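Local coordinates for DNA translocase coupling protein (Clostridium perfringens, PDB 6O1W) that probably couples ATP binding to the movement of plasmid DNA during conjugation, as a coupling protein of the FtsK/SpoIIIE family of translocases, at residues A10-A15 with P29-F34; L263-R268 with K291-V296; I145-L150 with F343-H348; G168-L173 with V232-A237. All coordinates share one frame; numbering follows the deposited sequence.

Interaction 1. Residues A10-A15 with P29-F34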
loop_
_atom_site.group_PDB
_atom_site.type_symbol
_atom_site.label_atom_id
_atom_site.label_comp_id
_atom_site.label_asym_id
_atom_site.label_seq_id
_atom_site.Cartn_x
_atom_site.Cartn_y
_atom_site.Cartn_z
ATOM N N ALA A 10 33.756 14.980 8.838
ATOM C CA ALA A 10 35.027 14.926 8.112
ATOM C C ALA A 10 34.784 14.672 6.632
ATOM O O ALA A 10 35.420 15.307 5.805
ATOM C CB ALA A 10 35.910 13.826 8.682
ATOM N N GLU A 11 33.826 13.776 6.318
ATOM C CA GLU A 11 33.432 13.403 4.966
ATOM C C GLU A 11 32.774 14.581 4.254
ATOM O O GLU A 11 33.123 14.840 3.118
ATOM C CB GLU A 11 32.504 12.177 4.995
ATOM C CG GLU A 11 32.134 11.623 3.620
ATOM C CD GLU A 11 30.730 11.064 3.440
ATOM O OE1 GLU A 11 30.052 10.779 4.455
ATOM O OE2 GLU A 11 30.313 10.901 2.270
ATOM N N TYR A 12 31.844 15.305 4.915
ATOM C CA TYR A 12 31.175 16.458 4.289
ATOM C C TYR A 12 32.148 17.575 4.028
ATOM O O TYR A 12 32.156 18.130 2.927
ATOM C CB TYR A 12 30.011 16.974 5.145
ATOM C CG TYR A 12 28.808 16.064 5.166
ATOM C CD1 TYR A 12 28.619 15.098 4.183
ATOM C CD2 TYR A 12 27.857 16.164 6.170
ATOM C CE1 TYR A 12 27.519 14.248 4.205
ATOM C CE2 TYR A 12 26.742 15.337 6.189
ATOM C CZ TYR A 12 26.573 14.384 5.203
ATOM O OH TYR A 12 25.478 13.564 5.259
ATOM N N ARG A 13 33.013 17.862 5.021
ATOM C CA ARG A 13 33.999 18.928 4.925
ATOM C C ARG A 13 34.885 18.740 3.688
ATOM O O ARG A 13 34.970 19.649 2.857
ATOM C CB ARG A 13 34.795 19.075 6.240
ATOM C CG ARG A 13 35.942 20.088 6.145
ATOM C CD ARG A 13 36.513 20.512 7.495
ATOM N NE ARG A 13 36.925 21.913 7.423
ATOM C CZ ARG A 13 37.139 22.708 8.466
ATOM N NH1 ARG A 13 36.984 22.252 9.699
ATOM N NH2 ARG A 13 37.501 23.971 8.282
ATOM N N LEU A 14 35.462 17.540 3.537
ATOM C CA LEU A 14 36.309 17.169 2.410
ATOM C C LEU A 14 35.561 17.310 1.071
ATOM O O LEU A 14 36.108 17.871 0.118
ATOM C CB LEU A 14 36.829 15.727 2.590
ATOM C CG LEU A 14 37.717 15.161 1.461
ATOM C CD1 LEU A 14 39.023 15.924 1.341
ATOM C CD2 LEU A 14 37.949 13.678 1.647
ATOM N N ALA A 15 34.319 16.844 1.021
ATOM C CA ALA A 15 33.501 16.921 -0.184
ATOM C C ALA A 15 33.284 18.381 -0.594
ATOM O O ALA A 15 33.494 18.724 -1.755
ATOM C CB ALA A 15 32.165 16.201 0.035
ATOM N N PRO A 29 29.623 24.533 4.077
ATOM C CA PRO A 29 28.414 24.342 4.900
ATOM C C PRO A 29 28.666 23.588 6.198
ATOM O O PRO A 29 29.538 22.722 6.270
ATOM C CB PRO A 29 27.487 23.572 3.975
ATOM C CG PRO A 29 27.915 24.020 2.598
ATOM C CD PRO A 29 29.395 24.087 2.688
ATOM N N ILE A 30 27.930 23.982 7.237
ATOM C CA ILE A 30 27.997 23.419 8.575
ATOM C C ILE A 30 26.852 22.420 8.750
ATOM O O ILE A 30 25.695 22.817 8.660
ATOM C CB ILE A 30 27.867 24.570 9.623
ATOM C CG1 ILE A 30 28.920 25.703 9.425
ATOM C CG2 ILE A 30 27.874 24.041 11.067
ATOM C CD1 ILE A 30 30.409 25.290 9.512
ATOM N N LEU A 31 27.171 21.154 9.100
ATOM C CA LEU A 31 26.161 20.150 9.413
ATOM C C LEU A 31 25.491 20.520 10.746
ATOM O O LEU A 31 26.170 20.577 11.782
ATOM C CB LEU A 31 26.774 18.739 9.511
ATOM C CG LEU A 31 25.781 17.612 9.861
ATOM C CD1 LEU A 31 24.833 17.332 8.720
ATOM C CD2 LEU A 31 26.506 16.345 10.290
ATOM N N LYS A 32 24.177 20.797 10.702
ATOM C CA LYS A 32 23.402 21.143 11.893
ATOM C C LYS A 32 22.756 19.898 12.453
ATOM O O LYS A 32 22.712 19.737 13.675
ATOM C CB LYS A 32 22.335 22.220 11.584
ATOM C CG LYS A 32 22.912 23.590 11.191
ATOM C CD LYS A 32 23.940 24.188 12.200
ATOM C CE LYS A 32 23.305 24.714 13.476
ATOM N NZ LYS A 32 22.501 25.950 13.257
ATOM N N SER A 33 22.253 19.014 11.563
ATOM C CA SER A 33 21.612 17.754 11.943
ATOM C C SER A 33 21.445 16.795 10.782
ATOM O O SER A 33 21.250 17.203 9.634
ATOM C CB SER A 33 20.251 17.993 12.600
ATOM O OG SER A 33 19.358 18.715 11.771
ATOM N N PHE A 34 21.514 15.505 11.106
ATOM C CA PHE A 34 21.329 14.394 10.191
ATOM C C PHE A 34 20.295 13.492 10.884
ATOM O O PHE A 34 20.620 12.872 11.900
ATOM C CB PHE A 34 22.666 13.662 9.982
ATOM C CG PHE A 34 22.611 12.607 8.904
ATOM C CD1 PHE A 34 22.063 11.351 9.161
ATOM C CD2 PHE A 34 23.076 12.873 7.626
ATOM C CE1 PHE A 34 21.969 10.389 8.152
ATOM C CE2 PHE A 34 22.986 11.910 6.620
ATOM C CZ PHE A 34 22.457 10.664 6.897
#
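Y12 reaches from helix 7-18 across to strand 30-36 and overlaps L31 with one side of its ring. The touching atoms are Y12 CE2 and L31 CD1, 3.7 Å apart. CD1 sits at the ring edge, close to the ring plane, so the methyl packs against the rim rather than on a face. Y12 CD2 is a little farther from the same methyl. The L31 branch is carried up to the ring because its CG is anti to the backbone N (chi1 179°).

Beyond L31, the Y12 ring ends at F34. Y12 OH lies 3.3 Å from F34 CE2 and 3.4 Å from F34 CD2, at the edge of the phenylalanine ring and near its plane. The two side chains cross at about a right angle. R8 ties the pair together: it hydrogen-bonds Y12 OH and makes a cation-pi contact with F34. F47, on the adjacent strand 43-48, meets the Y12 ring edge-to-face.

The helix is thus packed on an outermost strand of the small four-stranded antiparallel sheet. Between the two segments the packing is mainly apolar. The polar end of Y12 is satisfied by R8 of its own helix rather than by the strand.

Interaction 2. Residues L263-R268 with K291-V296; sequences LARLSR and KNNVPV
R268 and N293 supply the polar link between these two helix ends. R268 NH2 donates to the backbone N293 O at 2.7 Å, with an N-H...O angle of 132°. The acceptor lies at the guanidinium edge, nearly in its plane. The same nitrogen also donates to A264 O, at 2.8 Å and a straighter 159°. One guanidinium nitrogen therefore holds a carbonyl from each helix. The R268 chain is bent at chi2 and chi3, which folds it back over its own helix end. A weak bond from R268 NE to R265 O adds to this fold.

Van der Waals contacts lie beside the polar link. A264 CB meets N293 CB at 3.8 Å. The N293 amide continues past it and lies against R265, with N293 CG 3.7 Å from R265 CA. R265 and N293 run side by side and point the same way.

S267 closes the end of the first helix from within. Its OG is hydrogen-bonded to L263 O at 2.7 Å, and I272 O is its second partner. S267 N bonds to L263 O as well.

This is structural packing away from the annotated sites: an arginine just after one helix ties together the C-terminal ends of helices 247-266 and 288-293. H131, just before strand 132-135, touches R268. L263 packs on helix 185-209. V294 rests on L133, and V296 then begins strand 296-299 of the large mixed sheet.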
loop_
_atom_site.group_PDB
_atom_site.type_symbol
_atom_site.label_atom_id
_atom_site.label_comp_id
_atom_site.label_asym_id
_atom_site.label_seq_id
_atom_site.Cartn_x
_atom_site.Cartn_y
_atom_site.Cartn_z
ATOM N N LEU A 263 -17.630 -7.978 8.782
ATOM C CA LEU A 263 -16.724 -8.837 8.022
ATOM C C LEU A 263 -15.285 -8.575 8.417
ATOM O O LEU A 263 -14.590 -9.512 8.778
ATOM C CB LEU A 263 -16.863 -8.588 6.525
ATOM C CG LEU A 263 -17.555 -9.609 5.662
ATOM C CD1 LEU A 263 -17.348 -9.238 4.192
ATOM C CD2 LEU A 263 -17.063 -11.036 5.945
ATOM N N ALA A 264 -14.851 -7.301 8.402
ATOM C CA ALA A 264 -13.481 -6.923 8.729
ATOM C C ALA A 264 -13.050 -7.366 10.152
ATOM O O ALA A 264 -11.957 -7.909 10.348
ATOM C CB ALA A 264 -13.304 -5.422 8.554
ATOM N N ARG A 265 -13.922 -7.170 11.111
ATOM C CA ARG A 265 -13.666 -7.473 12.511
ATOM C C ARG A 265 -13.649 -8.978 12.796
ATOM O O ARG A 265 -12.783 -9.429 13.540
ATOM C CB ARG A 265 -14.720 -6.722 13.387
ATOM C CG ARG A 265 -14.728 -7.043 14.886
ATOM C CD ARG A 265 -15.766 -6.206 15.629
ATOM N NE ARG A 265 -17.131 -6.413 15.112
ATOM C CZ ARG A 265 -17.979 -7.334 15.560
ATOM N NH1 ARG A 265 -17.640 -8.124 16.571
ATOM N NH2 ARG A 265 -19.180 -7.458 15.015
ATOM N N LEU A 266 -14.566 -9.749 12.188
ATOM C CA LEU A 266 -14.730 -11.175 12.495
ATOM C C LEU A 266 -14.161 -12.206 11.517
ATOM O O LEU A 266 -14.248 -13.401 11.843
ATOM C CB LEU A 266 -16.224 -11.494 12.691
ATOM C CG LEU A 266 -16.988 -10.772 13.825
ATOM C CD1 LEU A 266 -18.462 -11.230 13.850
ATOM C CD2 LEU A 266 -16.358 -11.070 15.189
ATOM N N SER A 267 -13.623 -11.808 10.346
ATOM C CA SER A 267 -13.190 -12.811 9.346
ATOM C C SER A 267 -11.689 -13.218 9.357
ATOM O O SER A 267 -11.188 -13.806 8.368
ATOM C CB SER A 267 -13.580 -12.372 7.941
ATOM O OG SER A 267 -12.854 -11.187 7.671
ATOM N N ARG A 268 -11.020 -12.997 10.482
ATOM C CA ARG A 268 -9.611 -13.318 10.720
ATOM C C ARG A 268 -9.253 -14.778 10.387
ATOM O O ARG A 268 -8.312 -15.014 9.649
ATOM C CB ARG A 268 -9.269 -13.065 12.203
ATOM C CG ARG A 268 -10.099 -11.984 12.890
ATOM C CD ARG A 268 -9.214 -10.795 13.170
ATOM N NE ARG A 268 -9.632 -9.647 12.375
ATOM C CZ ARG A 268 -8.810 -8.754 11.836
ATOM N NH1 ARG A 268 -7.494 -8.876 11.977
ATOM N NH2 ARG A 268 -9.293 -7.739 11.149
ATOM N N LYS A 291 -9.817 1.327 10.184
ATOM C CA LYS A 291 -8.471 1.354 10.724
ATOM C C LYS A 291 -8.228 0.307 11.791
ATOM O O LYS A 291 -7.191 -0.339 11.755
ATOM C CB LYS A 291 -8.088 2.756 11.222
ATOM C CG LYS A 291 -7.585 3.688 10.118
ATOM C CD LYS A 291 -7.151 5.045 10.701
ATOM C CE LYS A 291 -5.647 5.239 10.755
ATOM N NZ LYS A 291 -4.940 4.218 11.580
ATOM N N ASN A 292 -9.181 0.103 12.714
ATOM C CA ASN A 292 -9.009 -0.882 13.786
ATOM C C ASN A 292 -9.030 -2.326 13.269
ATOM O O ASN A 292 -8.482 -3.203 13.932
ATOM C CB ASN A 292 -10.054 -0.681 14.909
ATOM C CG ASN A 292 -10.054 0.687 15.576
ATOM O OD1 ASN A 292 -9.047 1.403 15.639
ATOM N ND2 ASN A 292 -11.206 1.098 16.079
ATOM N N ASN A 293 -9.607 -2.579 12.076
ATOM C CA ASN A 293 -9.712 -3.959 11.601
ATOM C C ASN A 293 -8.981 -4.268 10.307
ATOM O O ASN A 293 -8.976 -5.424 9.890
ATOM C CB ASN A 293 -11.180 -4.372 11.491
ATOM C CG ASN A 293 -11.946 -4.233 12.780
ATOM O OD1 ASN A 293 -12.948 -3.533 12.855
ATOM N ND2 ASN A 293 -11.487 -4.879 13.820
ATOM N N VAL A 294 -8.399 -3.269 9.656
ATOM C CA VAL A 294 -7.655 -3.487 8.401
ATOM C C VAL A 294 -6.181 -3.269 8.722
ATOM O O VAL A 294 -5.761 -2.133 8.756
ATOM C CB VAL A 294 -8.166 -2.622 7.213
ATOM C CG1 VAL A 294 -7.343 -2.900 5.940
ATOM C CG2 VAL A 294 -9.653 -2.901 6.968
ATOM N N PRO A 295 -5.403 -4.332 9.009
ATOM C CA PRO A 295 -4.019 -4.125 9.482
ATOM C C PRO A 295 -2.970 -3.749 8.442
ATOM O O PRO A 295 -2.009 -3.096 8.815
ATOM C CB PRO A 295 -3.669 -5.467 10.143
ATOM C CG PRO A 295 -4.508 -6.460 9.419
ATOM C CD PRO A 295 -5.792 -5.760 9.107
ATOM N N VAL A 296 -3.102 -4.208 7.178
ATOM C CA VAL A 296 -2.099 -3.897 6.165
ATOM C C VAL A 296 -2.452 -2.584 5.474
ATOM O O VAL A 296 -3.567 -2.442 4.970
ATOM C CB VAL A 296 -1.926 -5.033 5.114
ATOM C CG1 VAL A 296 -0.886 -4.646 4.076
ATOM C CG2 VAL A 296 -1.566 -6.368 5.769
#

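Interaction 3. Residues I145-L150 with F343-H348; sequences ILRCIL and FDDDKH
F343 lays its ring along helix 142-155, against C148 and R147. Its CB starts the contact, 3.8 Å from C148 CB. With CG anti to the backbone N (chi1 -180°), the ring extends along the helix surface. CG and CD2 each lie 3.9 Å from C148 CA, which stands over one ring face in a CH-pi contact. C148 CA is 4.1 Å from the ring centroid and 22° off the normal. Along the ring's other edge, CD1 comes near R147 CB, at 4.1 Å. CE1 then meets the backbone R147 O at 3.9 Å, and CZ lies slightly farther from that oxygen. Both C148 CA and R147 O sit over the same face, toward the rim. H348 CB covers the opposite face, so the ring is held between the long helix and the short helix 345-348. C148 SG makes an oblique sulfur-aromatic contact with the ring. W100 and W151 also meet F343.

R147 makes a second, looser contact. Its CD lies 3.7 Å from D345 OD1, and the guanidinium and carboxylate planes are 87° apart. The charges are near each other but beyond a salt bridge. D345 OD1 is hydrogen-bonded by Y175, while R147 NH2 bonds to E170 O.

Helix 142-155 starts within the P-loop (Walker A). K142 and V144 bind ATP in another structure of this protein; no nucleotide is bound here. Such a helix is characteristic of P-loop NTPases, and here the region after strand 334-340 packs on it.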
loop_
_atom_site.group_PDB
_atom_site.type_symbol
_atom_site.label_atom_id
_atom_site.label_comp_id
_atom_site.label_asym_id
_atom_site.label_seq_id
_atom_site.Cartn_x
_atom_site.Cartn_y
_atom_site.Cartn_z
ATOM N N ILE A 145 -1.693 -2.946 -7.647
ATOM C CA ILE A 145 -1.289 -3.788 -6.498
ATOM C C ILE A 145 -2.403 -4.753 -6.137
ATOM O O ILE A 145 -2.133 -5.923 -5.934
ATOM C CB ILE A 145 -0.912 -2.920 -5.252
ATOM C CG1 ILE A 145 0.365 -2.107 -5.502
ATOM C CG2 ILE A 145 -0.755 -3.796 -3.980
ATOM C CD1 ILE A 145 0.594 -1.005 -4.465
ATOM N N LEU A 146 -3.646 -4.249 -6.015
ATOM C CA LEU A 146 -4.811 -5.057 -5.667
ATOM C C LEU A 146 -5.066 -6.168 -6.683
ATOM O O LEU A 146 -5.387 -7.267 -6.278
ATOM C CB LEU A 146 -6.056 -4.151 -5.542
ATOM C CG LEU A 146 -5.981 -3.067 -4.448
ATOM C CD1 LEU A 146 -7.278 -2.312 -4.370
ATOM C CD2 LEU A 146 -5.634 -3.670 -3.082
ATOM N N ARG A 147 -4.913 -5.877 -8.002
ATOM C CA ARG A 147 -5.109 -6.861 -9.084
ATOM C C ARG A 147 -3.986 -7.912 -9.092
ATOM O O ARG A 147 -4.240 -9.058 -9.447
ATOM C CB ARG A 147 -5.255 -6.175 -10.446
ATOM C CG ARG A 147 -6.553 -5.368 -10.557
ATOM C CD ARG A 147 -6.675 -4.704 -11.914
ATOM N NE ARG A 147 -7.794 -3.761 -11.934
ATOM C CZ ARG A 147 -7.670 -2.442 -11.810
ATOM N NH1 ARG A 147 -6.469 -1.887 -11.684
ATOM N NH2 ARG A 147 -8.744 -1.664 -11.828
ATOM N N CYS A 148 -2.767 -7.514 -8.675
ATOM C CA CYS A 148 -1.595 -8.394 -8.512
ATOM C C CYS A 148 -1.844 -9.385 -7.363
ATOM O O CYS A 148 -1.541 -10.558 -7.491
ATOM C CB CYS A 148 -0.349 -7.556 -8.237
ATOM S SG CYS A 148 1.175 -8.511 -8.232
ATOM N N ILE A 149 -2.374 -8.902 -6.233
ATOM C CA ILE A 149 -2.749 -9.726 -5.068
ATOM C C ILE A 149 -3.856 -10.707 -5.503
ATOM O O ILE A 149 -3.771 -11.886 -5.196
ATOM C CB ILE A 149 -3.229 -8.835 -3.891
ATOM C CG1 ILE A 149 -2.027 -8.031 -3.301
ATOM C CG2 ILE A 149 -3.939 -9.702 -2.789
ATOM C CD1 ILE A 149 -2.428 -6.890 -2.451
ATOM N N LEU A 150 -4.880 -10.200 -6.230
ATOM C CA LEU A 150 -6.010 -10.984 -6.729
ATOM C C LEU A 150 -5.528 -12.143 -7.589
ATOM O O LEU A 150 -5.975 -13.266 -7.383
ATOM C CB LEU A 150 -6.961 -10.068 -7.534
ATOM C CG LEU A 150 -8.121 -10.720 -8.300
ATOM C CD1 LEU A 150 -9.083 -11.512 -7.321
ATOM C CD2 LEU A 150 -8.894 -9.657 -9.103
ATOM N N PHE A 343 1.790 -4.811 -12.450
ATOM C CA PHE A 343 0.986 -5.917 -12.965
ATOM C C PHE A 343 0.119 -5.290 -14.021
ATOM O O PHE A 343 -0.657 -4.385 -13.731
ATOM C CB PHE A 343 0.142 -6.532 -11.828
ATOM C CG PHE A 343 -0.736 -7.695 -12.241
ATOM C CD1 PHE A 343 -2.033 -7.480 -12.700
ATOM C CD2 PHE A 343 -0.273 -9.000 -12.159
ATOM C CE1 PHE A 343 -2.841 -8.549 -13.077
ATOM C CE2 PHE A 343 -1.089 -10.066 -12.527
ATOM C CZ PHE A 343 -2.353 -9.835 -13.016
ATOM N N ASP A 344 0.283 -5.732 -15.249
ATOM C CA ASP A 344 -0.410 -5.187 -16.414
ATOM C C ASP A 344 -1.391 -6.237 -16.869
ATOM O O ASP A 344 -0.956 -7.323 -17.279
ATOM C CB ASP A 344 0.654 -4.902 -17.522
ATOM C CG ASP A 344 0.162 -4.174 -18.767
ATOM O OD1 ASP A 344 -0.828 -4.624 -19.369
ATOM O OD2 ASP A 344 0.778 -3.160 -19.139
ATOM N N ASP A 345 -2.712 -5.945 -16.794
ATOM C CA ASP A 345 -3.773 -6.876 -17.223
ATOM C C ASP A 345 -3.541 -7.444 -18.632
ATOM O O ASP A 345 -3.720 -8.649 -18.843
ATOM C CB ASP A 345 -5.150 -6.198 -17.176
ATOM C CG ASP A 345 -5.633 -5.857 -15.786
ATOM O OD1 ASP A 345 -5.112 -6.444 -14.817
ATOM O OD2 ASP A 345 -6.542 -5.006 -15.667
ATOM N N ASP A 346 -3.108 -6.589 -19.580
ATOM C CA ASP A 346 -2.883 -6.989 -20.973
ATOM C C ASP A 346 -1.819 -8.073 -21.140
ATOM O O ASP A 346 -1.907 -8.845 -22.088
ATOM C CB ASP A 346 -2.585 -5.788 -21.891
ATOM C CG ASP A 346 -3.801 -5.000 -22.331
ATOM O OD1 ASP A 346 -4.883 -5.612 -22.489
ATOM O OD2 ASP A 346 -3.668 -3.775 -22.541
ATOM N N LYS A 347 -0.867 -8.185 -20.213
ATOM C CA LYS A 347 0.127 -9.244 -20.362
ATOM C C LYS A 347 0.250 -10.197 -19.169
ATOM O O LYS A 347 0.851 -11.263 -19.319
ATOM C CB LYS A 347 1.506 -8.680 -20.756
ATOM C CG LYS A 347 2.099 -7.601 -19.918
ATOM C CD LYS A 347 3.045 -6.799 -20.780
ATOM C CE LYS A 347 3.869 -5.840 -19.970
ATOM N NZ LYS A 347 4.600 -4.861 -20.830
ATOM N N HIS A 348 -0.355 -9.872 -18.016
ATOM C CA HIS A 348 -0.187 -10.711 -16.842
ATOM C C HIS A 348 -1.431 -11.458 -16.401
ATOM O O HIS A 348 -1.299 -12.480 -15.739
ATOM C CB HIS A 348 0.393 -9.872 -15.684
ATOM C CG HIS A 348 1.740 -9.288 -15.987
ATOM N ND1 HIS A 348 1.998 -7.945 -15.798
ATOM C CD2 HIS A 348 2.841 -9.878 -16.514
ATOM C CE1 HIS A 348 3.253 -7.759 -16.180
ATOM N NE2 HIS A 348 3.798 -8.896 -16.632
#

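Interaction 4. Residues G168-L173 with V232-A237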
loop_
_atom_site.group_PDB
_atom_site.type_symbol
_atom_site.label_atom_id
_atom_site.label_comp_id
_atom_site.label_asym_id
_atom_site.label_seq_id
_atom_site.Cartn_x
_atom_site.Cartn_y
_atom_site.Cartn_z
ATOM N N GLY A 168 -18.388 -1.391 -13.712
ATOM C CA GLY A 168 -17.458 -2.514 -13.755
ATOM C C GLY A 168 -16.326 -2.353 -14.747
ATOM O O GLY A 168 -15.605 -3.317 -15.002
ATOM N N VAL A 169 -16.122 -1.133 -15.285
ATOM C CA VAL A 169 -15.088 -0.821 -16.278
ATOM C C VAL A 169 -13.667 -1.169 -15.762
ATOM O O VAL A 169 -12.788 -1.516 -16.556
ATOM C CB VAL A 169 -15.229 0.639 -16.797
ATOM C CG1 VAL A 169 -14.120 1.000 -17.795
ATOM C CG2 VAL A 169 -16.584 0.817 -17.463
ATOM N N GLU A 170 -13.465 -1.129 -14.446
ATOM C CA GLU A 170 -12.182 -1.479 -13.830
ATOM C C GLU A 170 -11.975 -2.998 -13.774
ATOM O O GLU A 170 -10.857 -3.433 -13.545
ATOM C CB GLU A 170 -12.063 -0.863 -12.422
ATOM C CG GLU A 170 -12.170 0.656 -12.385
ATOM C CD GLU A 170 -11.160 1.373 -13.261
ATOM O OE1 GLU A 170 -11.560 1.878 -14.336
ATOM O OE2 GLU A 170 -9.964 1.406 -12.888
ATOM N N PHE A 171 -13.055 -3.795 -13.917
ATOM C CA PHE A 171 -13.012 -5.271 -13.919
ATOM C C PHE A 171 -13.802 -5.769 -15.115
ATOM O O PHE A 171 -14.983 -6.118 -15.000
ATOM C CB PHE A 171 -13.545 -5.874 -12.623
ATOM C CG PHE A 171 -12.764 -5.495 -11.396
ATOM C CD1 PHE A 171 -11.505 -6.043 -11.155
ATOM C CD2 PHE A 171 -13.305 -4.629 -10.449
ATOM C CE1 PHE A 171 -10.790 -5.713 -10.001
ATOM C CE2 PHE A 171 -12.590 -4.303 -9.294
ATOM C CZ PHE A 171 -11.330 -4.833 -9.089
ATOM N N GLY A 172 -13.141 -5.709 -16.265
ATOM C CA GLY A 172 -13.692 -6.078 -17.557
ATOM C C GLY A 172 -14.180 -7.495 -17.677
ATOM O O GLY A 172 -14.226 -8.236 -16.691
ATOM N N LEU A 173 -14.529 -7.882 -18.904
ATOM C CA LEU A 173 -15.110 -9.198 -19.220
ATOM C C LEU A 173 -14.184 -10.377 -18.917
ATOM O O LEU A 173 -14.668 -11.458 -18.632
ATOM C CB LEU A 173 -15.605 -9.241 -20.679
ATOM C CG LEU A 173 -16.745 -8.287 -21.057
ATOM C CD1 LEU A 173 -16.949 -8.251 -22.559
ATOM C CD2 LEU A 173 -18.043 -8.639 -20.351
ATOM N N VAL A 232 -12.473 -7.771 -3.614
ATOM C CA VAL A 232 -11.694 -6.621 -4.059
ATOM C C VAL A 232 -12.640 -5.464 -4.219
ATOM O O VAL A 232 -13.590 -5.557 -4.988
ATOM C CB VAL A 232 -10.889 -6.902 -5.362
ATOM C CG1 VAL A 232 -9.984 -5.706 -5.724
ATOM C CG2 VAL A 232 -10.064 -8.173 -5.238
ATOM N N ILE A 233 -12.404 -4.396 -3.470
ATOM C CA ILE A 233 -13.239 -3.205 -3.539
ATOM C C ILE A 233 -12.342 -2.177 -4.201
ATOM O O ILE A 233 -11.368 -1.713 -3.598
ATOM C CB ILE A 233 -13.725 -2.805 -2.108
ATOM C CG1 ILE A 233 -14.632 -3.923 -1.490
ATOM C CG2 ILE A 233 -14.389 -1.427 -2.099
ATOM C CD1 ILE A 233 -14.844 -3.828 0.018
ATOM N N ASP A 234 -12.640 -1.857 -5.458
ATOM C CA ASP A 234 -11.859 -0.895 -6.243
ATOM C C ASP A 234 -11.828 0.481 -5.599
ATOM O O ASP A 234 -10.779 1.119 -5.596
ATOM C CB ASP A 234 -12.394 -0.787 -7.678
ATOM C CG ASP A 234 -11.509 0.086 -8.563
ATOM O OD1 ASP A 234 -10.404 -0.385 -8.958
ATOM O OD2 ASP A 234 -11.906 1.242 -8.841
ATOM N N GLU A 235 -12.965 0.937 -5.028
ATOM C CA GLU A 235 -12.985 2.253 -4.417
ATOM C C GLU A 235 -13.886 2.246 -3.220
ATOM O O GLU A 235 -15.109 2.103 -3.374
ATOM C CB GLU A 235 -13.356 3.343 -5.466
ATOM C CG GLU A 235 -13.472 4.767 -4.916
ATOM C CD GLU A 235 -12.306 5.197 -4.042
ATOM O OE1 GLU A 235 -11.175 5.335 -4.572
ATOM O OE2 GLU A 235 -12.516 5.350 -2.815
ATOM N N LEU A 236 -13.289 2.391 -2.019
ATOM C CA LEU A 236 -14.025 2.396 -0.749
ATOM C C LEU A 236 -15.040 3.547 -0.662
ATOM O O LEU A 236 -16.098 3.350 -0.065
ATOM C CB LEU A 236 -13.073 2.427 0.462
ATOM C CG LEU A 236 -13.651 2.162 1.878
ATOM C CD1 LEU A 236 -14.395 0.845 1.975
ATOM C CD2 LEU A 236 -12.569 2.216 2.914
ATOM N N ALA A 237 -14.745 4.718 -1.279
ATOM C CA ALA A 237 -15.664 5.875 -1.273
ATOM C C ALA A 237 -17.047 5.541 -1.862
ATOM O O ALA A 237 -18.034 6.085 -1.392
ATOM C CB ALA A 237 -15.052 7.066 -1.998
HETATM O O HOH W 1 -9.018 1.585 -10.251
#
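E170 and F171 meet D234 and V232 in this contact. The first segment begins with a type I beta turn from G168 to F171, closed by F171 N bonding to G168 O.

E170 comes first and crosses D234 at about a right angle. Its CG lies 3.6 Å from D234 OD2, and its CB is 3.9 Å from D234 OD1. The bend at chi2 (-57°) lays CB and CG along the D234 carboxylate, while the E170 carboxylate turns to a shared water. E170 OE2 is 4.3 Å from D234 OD1, and water 1 bridges them. It donates to E170 OE2 at 2.8 Å and to D234 OD1 at 2.7 Å.

F171 follows and turns its ring toward strand 229-233. Its CZ meets V232 CG1 at 3.7 Å, and its CE2 meets D234 CB at 3.9 Å. Both partners approach the ring obliquely. R147 makes a cation-pi contact with the same ring, and Y175 packs on it edge-to-face.

D234 lies just past the strand end and near S143 and K142 of the P-loop. This position, with E235 next in sequence, is consistent with a Walker B motif.

The contact thus has an apolar half, F171 on V232, and an acidic half linked through the shared water. R147 and K166, in long, weak ion pairs with D234, also surround its carboxylate.

Overall arrangement
Interaction 1 stands apart, in the small antiparallel-sheet region at the N-terminal end of the chain. Its centre is 45 to 50 Å from the other three. Those belong to the P-loop NTPase region built on the large mixed sheet. Interactions 3 and 4 are neighbours, with centres 13 Å apart, and R147 joins them: its NH2 forms a salt bridge with E170 OE2 and a long, weak ion pair with D234 OD1. Interaction 2 is about 20 Å from interaction 4 and 24 Å from interaction 3, between centres. Along the chain, interaction 1 closes first. Interaction 3 then spans 4 and 2, which follow in series inside its loop. Interactions 3 and 4 thus bring distant sequence parts together near the nucleotide site; interaction 2 lies away from it.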